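Long-range contacts in aromatic-amino-acid transaminase TyrB (Burkholderia cenocepacia K56-2Valvano, PDB 4WD2), which probably catalyses the pyridoxal-phosphate-dependent transfer of amino groups between aromatic amino acids and 2-oxo acids: residues Q35-S40 with V393-D398; D31-K36 with G374-R379; A327-S332 with L388-V393. One frame throughout, in Å; residues are numbered along the deposited sequence.

Contact 1 (Q35-S40 with V393-D398); sequences QKVNLS and VGIVAD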
# COMPACT_ATOMS: atom_id res chain seq x y z
N GLN A 35 -39.30 -4.61 3.01
CA GLN A 35 -39.13 -3.17 3.03
C GLN A 35 -37.92 -2.73 3.84
O GLN A 35 -37.78 -1.55 4.16
CB GLN A 35 -40.38 -2.49 3.57
CG GLN A 35 -41.64 -2.80 2.78
CD GLN A 35 -41.63 -2.16 1.41
OE1 GLN A 35 -41.94 -0.98 1.27
NE2 GLN A 35 -41.27 -2.94 0.39
N LYS A 36 -37.03 -3.66 4.16
CA LYS A 36 -35.85 -3.33 4.93
C LYS A 36 -34.98 -2.31 4.19
O LYS A 36 -34.94 -2.30 2.96
CB LYS A 36 -35.04 -4.59 5.25
CG LYS A 36 -34.54 -5.35 4.04
CD LYS A 36 -33.78 -6.60 4.47
CE LYS A 36 -33.37 -7.43 3.27
NZ LYS A 36 -32.61 -8.65 3.69
N VAL A 37 -34.31 -1.45 4.95
CA VAL A 37 -33.44 -0.43 4.38
C VAL A 37 -32.11 -0.37 5.12
O VAL A 37 -32.08 -0.28 6.35
CB VAL A 37 -34.11 0.97 4.42
CG1 VAL A 37 -33.17 2.03 3.85
CG2 VAL A 37 -35.42 0.97 3.65
N ASN A 38 -31.01 -0.43 4.37
CA ASN A 38 -29.67 -0.40 4.96
C ASN A 38 -29.01 0.95 4.71
O ASN A 38 -28.78 1.34 3.57
CB ASN A 38 -28.80 -1.52 4.39
CG ASN A 38 -27.53 -1.74 5.19
OD1 ASN A 38 -27.32 -1.13 6.23
ND2 ASN A 38 -26.68 -2.65 4.71
N LEU A 39 -28.70 1.66 5.79
CA LEU A 39 -28.02 2.94 5.69
C LEU A 39 -26.76 2.90 6.53
O LEU A 39 -26.26 3.93 6.99
CB LEU A 39 -28.94 4.08 6.15
CG LEU A 39 -30.34 4.17 5.52
CD1 LEU A 39 -31.19 5.18 6.25
CD2 LEU A 39 -30.27 4.52 4.03
N SER A 40 -26.23 1.69 6.74
CA SER A 40 -25.07 1.50 7.59
C SER A 40 -23.76 1.49 6.80
O SER A 40 -22.70 1.71 7.37
CB SER A 40 -25.20 0.19 8.38
OG SER A 40 -25.07 -0.93 7.52
N VAL A 393 -36.67 6.60 0.65
CA VAL A 393 -36.59 7.80 1.48
C VAL A 393 -37.91 8.06 2.22
O VAL A 393 -37.90 8.53 3.35
CB VAL A 393 -36.17 9.05 0.65
CG1 VAL A 393 -37.23 9.42 -0.38
CG2 VAL A 393 -35.85 10.23 1.56
N GLY A 394 -39.03 7.72 1.60
CA GLY A 394 -40.31 7.83 2.28
C GLY A 394 -40.42 6.85 3.44
O GLY A 394 -40.89 7.21 4.52
N ILE A 395 -39.98 5.61 3.20
CA ILE A 395 -39.98 4.56 4.21
C ILE A 395 -39.13 4.96 5.41
O ILE A 395 -39.54 4.80 6.56
CB ILE A 395 -39.44 3.23 3.61
CG1 ILE A 395 -40.49 2.60 2.69
CG2 ILE A 395 -39.03 2.26 4.71
CD1 ILE A 395 -39.98 1.39 1.94
N VAL A 396 -37.96 5.52 5.14
CA VAL A 396 -37.05 5.96 6.19
C VAL A 396 -37.61 7.14 6.99
O VAL A 396 -37.60 7.12 8.22
CB VAL A 396 -35.70 6.37 5.60
CG1 VAL A 396 -34.81 6.98 6.67
CG2 VAL A 396 -35.03 5.15 4.96
N ALA A 397 -38.10 8.17 6.30
CA ALA A 397 -38.63 9.35 6.98
C ALA A 397 -39.82 8.98 7.88
O ALA A 397 -39.98 9.52 8.97
CB ALA A 397 -39.04 10.40 5.97
N ASP A 398 -40.64 8.06 7.40
CA ASP A 398 -41.79 7.57 8.17
C ASP A 398 -41.31 6.85 9.43
O ASP A 398 -41.80 7.11 10.53
CB ASP A 398 -42.63 6.64 7.30
CG ASP A 398 -43.96 6.30 7.94
OD1 ASP A 398 -44.77 7.22 8.15
OD2 ASP A 398 -44.20 5.10 8.20
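Val37 sets its two methyls against adjacent residues of one helix, CG1 on Val396 and CG2 on Ile395. This is strand-on-helix packing in the small domain of a class I aminotransferase. The short strand 37-38, from the N-terminal part of the chain, meets the first turns of the C-terminal helix 393-405. Val37 CG1 stands anti to the backbone N (chi1 178°) and lies 3.8 Å from Val396 CG2, the two side chains crossing at about a right angle. Val37 CG2 meets the branch methyl CG2 of Ile395 at 4.0 Å, on a more oblique course. Leu39 joins from two residues on. It reaches Val396 tip to tip, and its CD1 sits 4.1 Å from Val396 CG2 and equally far from CG1. Val396 is also enclosed by Ile333 of helix 309-338, Met383 and Leu388. No hydrogen bond links the two segments, so the inner part of the joint is purely apolar. Asn38 faces helix 20-30, where its ND2 bonds Asn25 OD1. Asn38 OD1 accepts Ser40 N in an Asx turn and also takes Ser40 OG. At the exposed end, Gln35 bends at chi2 (-70°) and crosses Ile395 at about a right angle. Its carbonyl oxygen OE1 comes down on the terminal methyl, 3.1 Å from Ile395 CD1.

Contact 2 (D31-K36 with G374-R379); sequences DPRDQK and GVYILR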
# COMPACT_ATOMS: atom_id res chain seq x y z
N ASP A 31 -32.57 -10.68 7.52
CA ASP A 31 -33.85 -9.99 7.69
C ASP A 31 -34.76 -10.29 6.51
O ASP A 31 -34.45 -9.94 5.37
CB ASP A 31 -33.63 -8.48 7.84
CG ASP A 31 -34.83 -7.75 8.41
OD1 ASP A 31 -35.98 -8.16 8.16
OD2 ASP A 31 -34.63 -6.74 9.12
N PRO A 32 -35.90 -10.96 6.78
CA PRO A 32 -36.83 -11.42 5.74
C PRO A 32 -37.77 -10.34 5.21
O PRO A 32 -38.47 -10.58 4.22
CB PRO A 32 -37.64 -12.50 6.47
CG PRO A 32 -37.70 -11.99 7.87
CD PRO A 32 -36.36 -11.33 8.13
N ARG A 33 -37.77 -9.17 5.84
CA ARG A 33 -38.75 -8.13 5.51
C ARG A 33 -38.43 -7.42 4.20
O ARG A 33 -37.32 -6.94 4.00
CB ARG A 33 -38.86 -7.13 6.67
CG ARG A 33 -39.39 -7.77 7.95
CD ARG A 33 -39.38 -6.81 9.12
NE ARG A 33 -38.03 -6.49 9.57
CZ ARG A 33 -37.76 -5.83 10.69
NH1 ARG A 33 -38.74 -5.41 11.48
NH2 ARG A 33 -36.50 -5.59 11.03
N ASP A 34 -39.43 -7.34 3.33
CA ASP A 34 -39.23 -6.82 1.98
C ASP A 34 -38.89 -5.34 1.97
O ASP A 34 -38.25 -4.85 1.04
CB ASP A 34 -40.47 -7.06 1.13
N GLN A 35 -39.30 -4.61 3.01
CA GLN A 35 -39.13 -3.17 3.03
C GLN A 35 -37.92 -2.73 3.84
O GLN A 35 -37.78 -1.55 4.16
CB GLN A 35 -40.38 -2.49 3.57
CG GLN A 35 -41.64 -2.80 2.78
CD GLN A 35 -41.63 -2.16 1.41
OE1 GLN A 35 -41.94 -0.98 1.27
NE2 GLN A 35 -41.27 -2.94 0.39
N LYS A 36 -37.03 -3.66 4.16
CA LYS A 36 -35.85 -3.33 4.93
C LYS A 36 -34.98 -2.31 4.19
O LYS A 36 -34.94 -2.30 2.96
CB LYS A 36 -35.04 -4.59 5.25
CG LYS A 36 -34.54 -5.35 4.04
CD LYS A 36 -33.78 -6.60 4.47
CE LYS A 36 -33.37 -7.43 3.27
NZ LYS A 36 -32.61 -8.65 3.69
N GLY A 374 -37.31 -2.01 10.42
CA GLY A 374 -36.40 -2.58 9.44
C GLY A 374 -35.45 -1.59 8.77
O GLY A 374 -35.01 -1.82 7.65
N VAL A 375 -35.15 -0.48 9.45
CA VAL A 375 -34.22 0.51 8.92
C VAL A 375 -32.93 0.47 9.73
O VAL A 375 -32.96 0.62 10.96
CB VAL A 375 -34.83 1.93 8.94
CG1 VAL A 375 -33.76 2.99 8.67
CG2 VAL A 375 -35.96 2.04 7.92
N TYR A 376 -31.81 0.28 9.05
CA TYR A 376 -30.54 0.01 9.72
C TYR A 376 -29.55 1.18 9.66
O TYR A 376 -29.09 1.57 8.58
CB TYR A 376 -29.88 -1.24 9.11
CG TYR A 376 -30.57 -2.57 9.37
CD1 TYR A 376 -31.87 -2.81 8.90
CD2 TYR A 376 -29.92 -3.59 10.04
CE1 TYR A 376 -32.49 -4.04 9.12
CE2 TYR A 376 -30.54 -4.82 10.27
CZ TYR A 376 -31.82 -5.04 9.81
OH TYR A 376 -32.43 -6.26 10.04
N ILE A 377 -29.23 1.74 10.83
CA ILE A 377 -28.16 2.73 10.95
C ILE A 377 -27.22 2.31 12.08
O ILE A 377 -27.50 1.33 12.78
CB ILE A 377 -28.70 4.16 11.20
CG1 ILE A 377 -29.46 4.25 12.52
CG2 ILE A 377 -29.59 4.60 10.05
CD1 ILE A 377 -29.90 5.65 12.87
N LEU A 378 -26.11 3.02 12.26
CA LEU A 378 -25.14 2.62 13.28
C LEU A 378 -25.63 2.92 14.68
O LEU A 378 -26.51 3.76 14.87
CB LEU A 378 -23.80 3.33 13.06
CG LEU A 378 -22.99 2.98 11.81
CD1 LEU A 378 -21.56 3.47 11.97
CD2 LEU A 378 -23.03 1.49 11.52
N ARG A 379 -25.05 2.23 15.67
CA ARG A 379 -25.39 2.43 17.07
C ARG A 379 -25.18 3.88 17.50
O ARG A 379 -25.86 4.38 18.40
CB ARG A 379 -24.56 1.50 17.96
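Tyr376 OH donates to Asp31 OD2 across a very short 2.4 Å. The hydroxyl uses the anti lone pair of OD2, and the carboxylate and ring planes are turned 61° apart. Arg33 holds the same carboxylate side-on from the opposite, syn side. Its NE lies 3.0 Å from Asp31 OD1, and its NH2 lies 2.9 Å from Asp31 OD2. OD1 takes a further bond, from Arg33 N above the carboxylate plane, which makes an Asx turn. Four bonds thus grip a buried carboxylate and fix its rotation. The arginine probably favours the ionised carboxylate. Gly374 CA rests close over one face of the Arg33 guanidinium, 3.4 Å from NH2. Its phi is positive (58°), a backbone shape that favours glycine. The Gly374 carbonyl turns to Lys36, with O 3.2 Å from Lys36 CA in a CA-H...O contact. Farther out, Lys36 runs extended beyond CG, and its NZ bonds Asp31 O at 2.8 Å. The ammonium also bonds Phe28 O and makes a cation-pi contact with Phe28, whose ring meets Tyr376 edge-to-face. Arg33 binds Glu371 O and Arg370 O at the end of helix 363-371. The contact therefore ties the ends of helices 20-30 and 363-371 together, just before the paired parallel strands 37-38 and 375-376.

Contact 3 (A327-S332 with L388-V393); sequences ARMRQS and LNDSNV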
# COMPACT_ATOMS: atom_id res chain seq x y z
N ALA A 327 -28.09 16.09 -1.67
CA ALA A 327 -28.81 17.25 -1.16
C ALA A 327 -30.32 17.09 -1.33
O ALA A 327 -31.10 17.49 -0.47
CB ALA A 327 -28.32 18.51 -1.85
N ARG A 328 -30.73 16.49 -2.45
CA ARG A 328 -32.14 16.20 -2.68
C ARG A 328 -32.68 15.22 -1.65
O ARG A 328 -33.79 15.36 -1.16
CB ARG A 328 -32.35 15.65 -4.09
CG ARG A 328 -33.81 15.37 -4.40
CD ARG A 328 -34.03 14.94 -5.84
NE ARG A 328 -35.43 14.60 -6.06
CZ ARG A 328 -35.90 13.35 -6.05
NH1 ARG A 328 -35.08 12.34 -5.85
NH2 ARG A 328 -37.19 13.13 -6.24
N MET A 329 -31.88 14.21 -1.31
CA MET A 329 -32.30 13.24 -0.31
C MET A 329 -32.38 13.87 1.08
O MET A 329 -33.26 13.55 1.87
CB MET A 329 -31.36 12.03 -0.28
CG MET A 329 -31.45 11.14 -1.52
SD MET A 329 -33.09 10.41 -1.76
CE MET A 329 -33.83 11.54 -2.95
N ARG A 330 -31.46 14.79 1.37
CA ARG A 330 -31.51 15.50 2.64
C ARG A 330 -32.82 16.28 2.75
O ARG A 330 -33.50 16.23 3.77
CB ARG A 330 -30.31 16.44 2.78
CG ARG A 330 -28.99 15.72 3.06
CD ARG A 330 -27.86 16.70 3.35
NE ARG A 330 -26.63 16.01 3.72
CZ ARG A 330 -26.40 15.49 4.92
NH1 ARG A 330 -27.33 15.58 5.87
NH2 ARG A 330 -25.26 14.87 5.17
N GLN A 331 -33.18 16.99 1.69
CA GLN A 331 -34.42 17.75 1.68
C GLN A 331 -35.64 16.83 1.74
O GLN A 331 -36.61 17.12 2.44
CB GLN A 331 -34.49 18.66 0.45
CG GLN A 331 -35.59 19.73 0.52
CD GLN A 331 -35.31 20.80 1.57
OE1 GLN A 331 -34.39 21.61 1.42
NE2 GLN A 331 -36.08 20.79 2.65
N SER A 332 -35.59 15.70 1.01
CA SER A 332 -36.70 14.76 0.97
C SER A 332 -36.97 14.12 2.32
O SER A 332 -38.13 14.00 2.73
CB SER A 332 -36.46 13.66 -0.07
OG SER A 332 -36.35 14.19 -1.38
N LEU A 388 -29.91 6.62 0.74
CA LEU A 388 -31.28 7.03 0.44
C LEU A 388 -31.51 7.21 -1.06
O LEU A 388 -30.67 7.78 -1.76
CB LEU A 388 -31.62 8.33 1.17
CG LEU A 388 -31.64 8.28 2.70
CD1 LEU A 388 -31.71 9.69 3.27
CD2 LEU A 388 -32.81 7.45 3.18
N ASN A 389 -32.65 6.74 -1.54
CA ASN A 389 -33.07 6.98 -2.91
C ASN A 389 -34.58 7.06 -2.94
O ASN A 389 -35.23 6.96 -1.90
CB ASN A 389 -32.54 5.90 -3.85
CG ASN A 389 -32.81 4.50 -3.34
OD1 ASN A 389 -33.97 4.11 -3.16
ND2 ASN A 389 -31.76 3.72 -3.11
N ASP A 390 -35.16 7.23 -4.13
CA ASP A 390 -36.61 7.37 -4.22
C ASP A 390 -37.33 6.11 -3.75
O ASP A 390 -38.48 6.18 -3.33
CB ASP A 390 -37.03 7.71 -5.65
CG ASP A 390 -36.79 9.16 -6.00
OD1 ASP A 390 -36.85 10.00 -5.08
OD2 ASP A 390 -36.55 9.45 -7.18
N SER A 391 -36.66 4.97 -3.81
CA SER A 391 -37.29 3.72 -3.41
C SER A 391 -37.47 3.61 -1.90
O SER A 391 -38.33 2.87 -1.44
CB SER A 391 -36.47 2.52 -3.91
OG SER A 391 -35.42 2.22 -3.00
N ASN A 392 -36.68 4.35 -1.12
CA ASN A 392 -36.72 4.16 0.34
C ASN A 392 -36.82 5.41 1.22
O ASN A 392 -37.02 5.29 2.43
CB ASN A 392 -35.50 3.34 0.78
CG ASN A 392 -34.18 4.05 0.50
OD1 ASN A 392 -34.09 5.28 0.50
ND2 ASN A 392 -33.13 3.26 0.27
N VAL A 393 -36.67 6.60 0.65
CA VAL A 393 -36.59 7.80 1.48
C VAL A 393 -37.91 8.06 2.22
O VAL A 393 -37.90 8.53 3.35
CB VAL A 393 -36.17 9.05 0.65
CG1 VAL A 393 -37.23 9.42 -0.38
CG2 VAL A 393 -35.85 10.23 1.56
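Leu388 opens the segment with its CB and carbonyl against Met329 of helix 309-338, in the small domain of the class I aminotransferase fold. The two side chains slide past each other in opposite directions, with Met329 SD 3.9 Å from Leu388 CB. Met329 CG also lies 3.5 Å from Leu388 O, a carbonyl that accepts a hydrogen bond from Arg325. Met329 is bent at chi2 (-61°) and again at chi3. This curls the sulfur into the turn made by the second segment.

At Asn389 the backbone takes over, with CA 3.6 Å from Met329 SD. Asn389 O accepts from both Asn392 N and Val393 N. The side-chain OD1 of Asn389 receives Ser391 OG in a very short bond. These bonds hold the turn compact.

Asp390 supplies an exposed polar contact. Its OD1 pairs with Arg328 NH1 at 3.0 Å in a salt bridge, with NH2 adding only a weak bond to the same oxygen. NH1 approaches from above the carboxylate plane, and guanidinium and carboxylate are perpendicular. OD1 takes both bonds, so this is not a bidentate pairing of two nitrogens with two oxygens. Arg328 has two deposited conformers and touches a crystal neighbour, so the bridge may be variable.

Asn392 OD1 accepts Asn389 N, and its ND2 bonds Gly387 O.

Val393 CG1 sits between the backbone N and the carbonyl carbon (chi1 66°). This leaves CG2 anti to the backbone N, 3.8 Å from Ser332 CB. Ser332 turns its OG back to Arg328 O, 2.8 Å away, which leaves CB to meet the valine. Met329 SD reaches Val393 CB as well. The turn after strand 382-384 thus lies along helix 309-338 and leads directly into helix 393-405.

Overall arrangement
All three contacts lie in the small domain, which the two ends of the chain build together. Contacts 1 and 2 both begin at the N-terminal segment and share Gln35 and Lys36. Their centres are about 7 Å apart, and they meet in the two-stranded parallel sheet through backbone bonds of Val37 to Gly374 and Tyr376. Contact 3 falls within the span of contact 1, while its segments alternate with those of contact 2. It shares Val393 with contact 1, about 10 Å off between centres, and touches it where Leu388 packs on Val396. Contacts 2 and 3 stand about 17 Å apart, centre to centre, without touching. Together they place the early strand and loop among helices 309-338, 363-371 and 393-405.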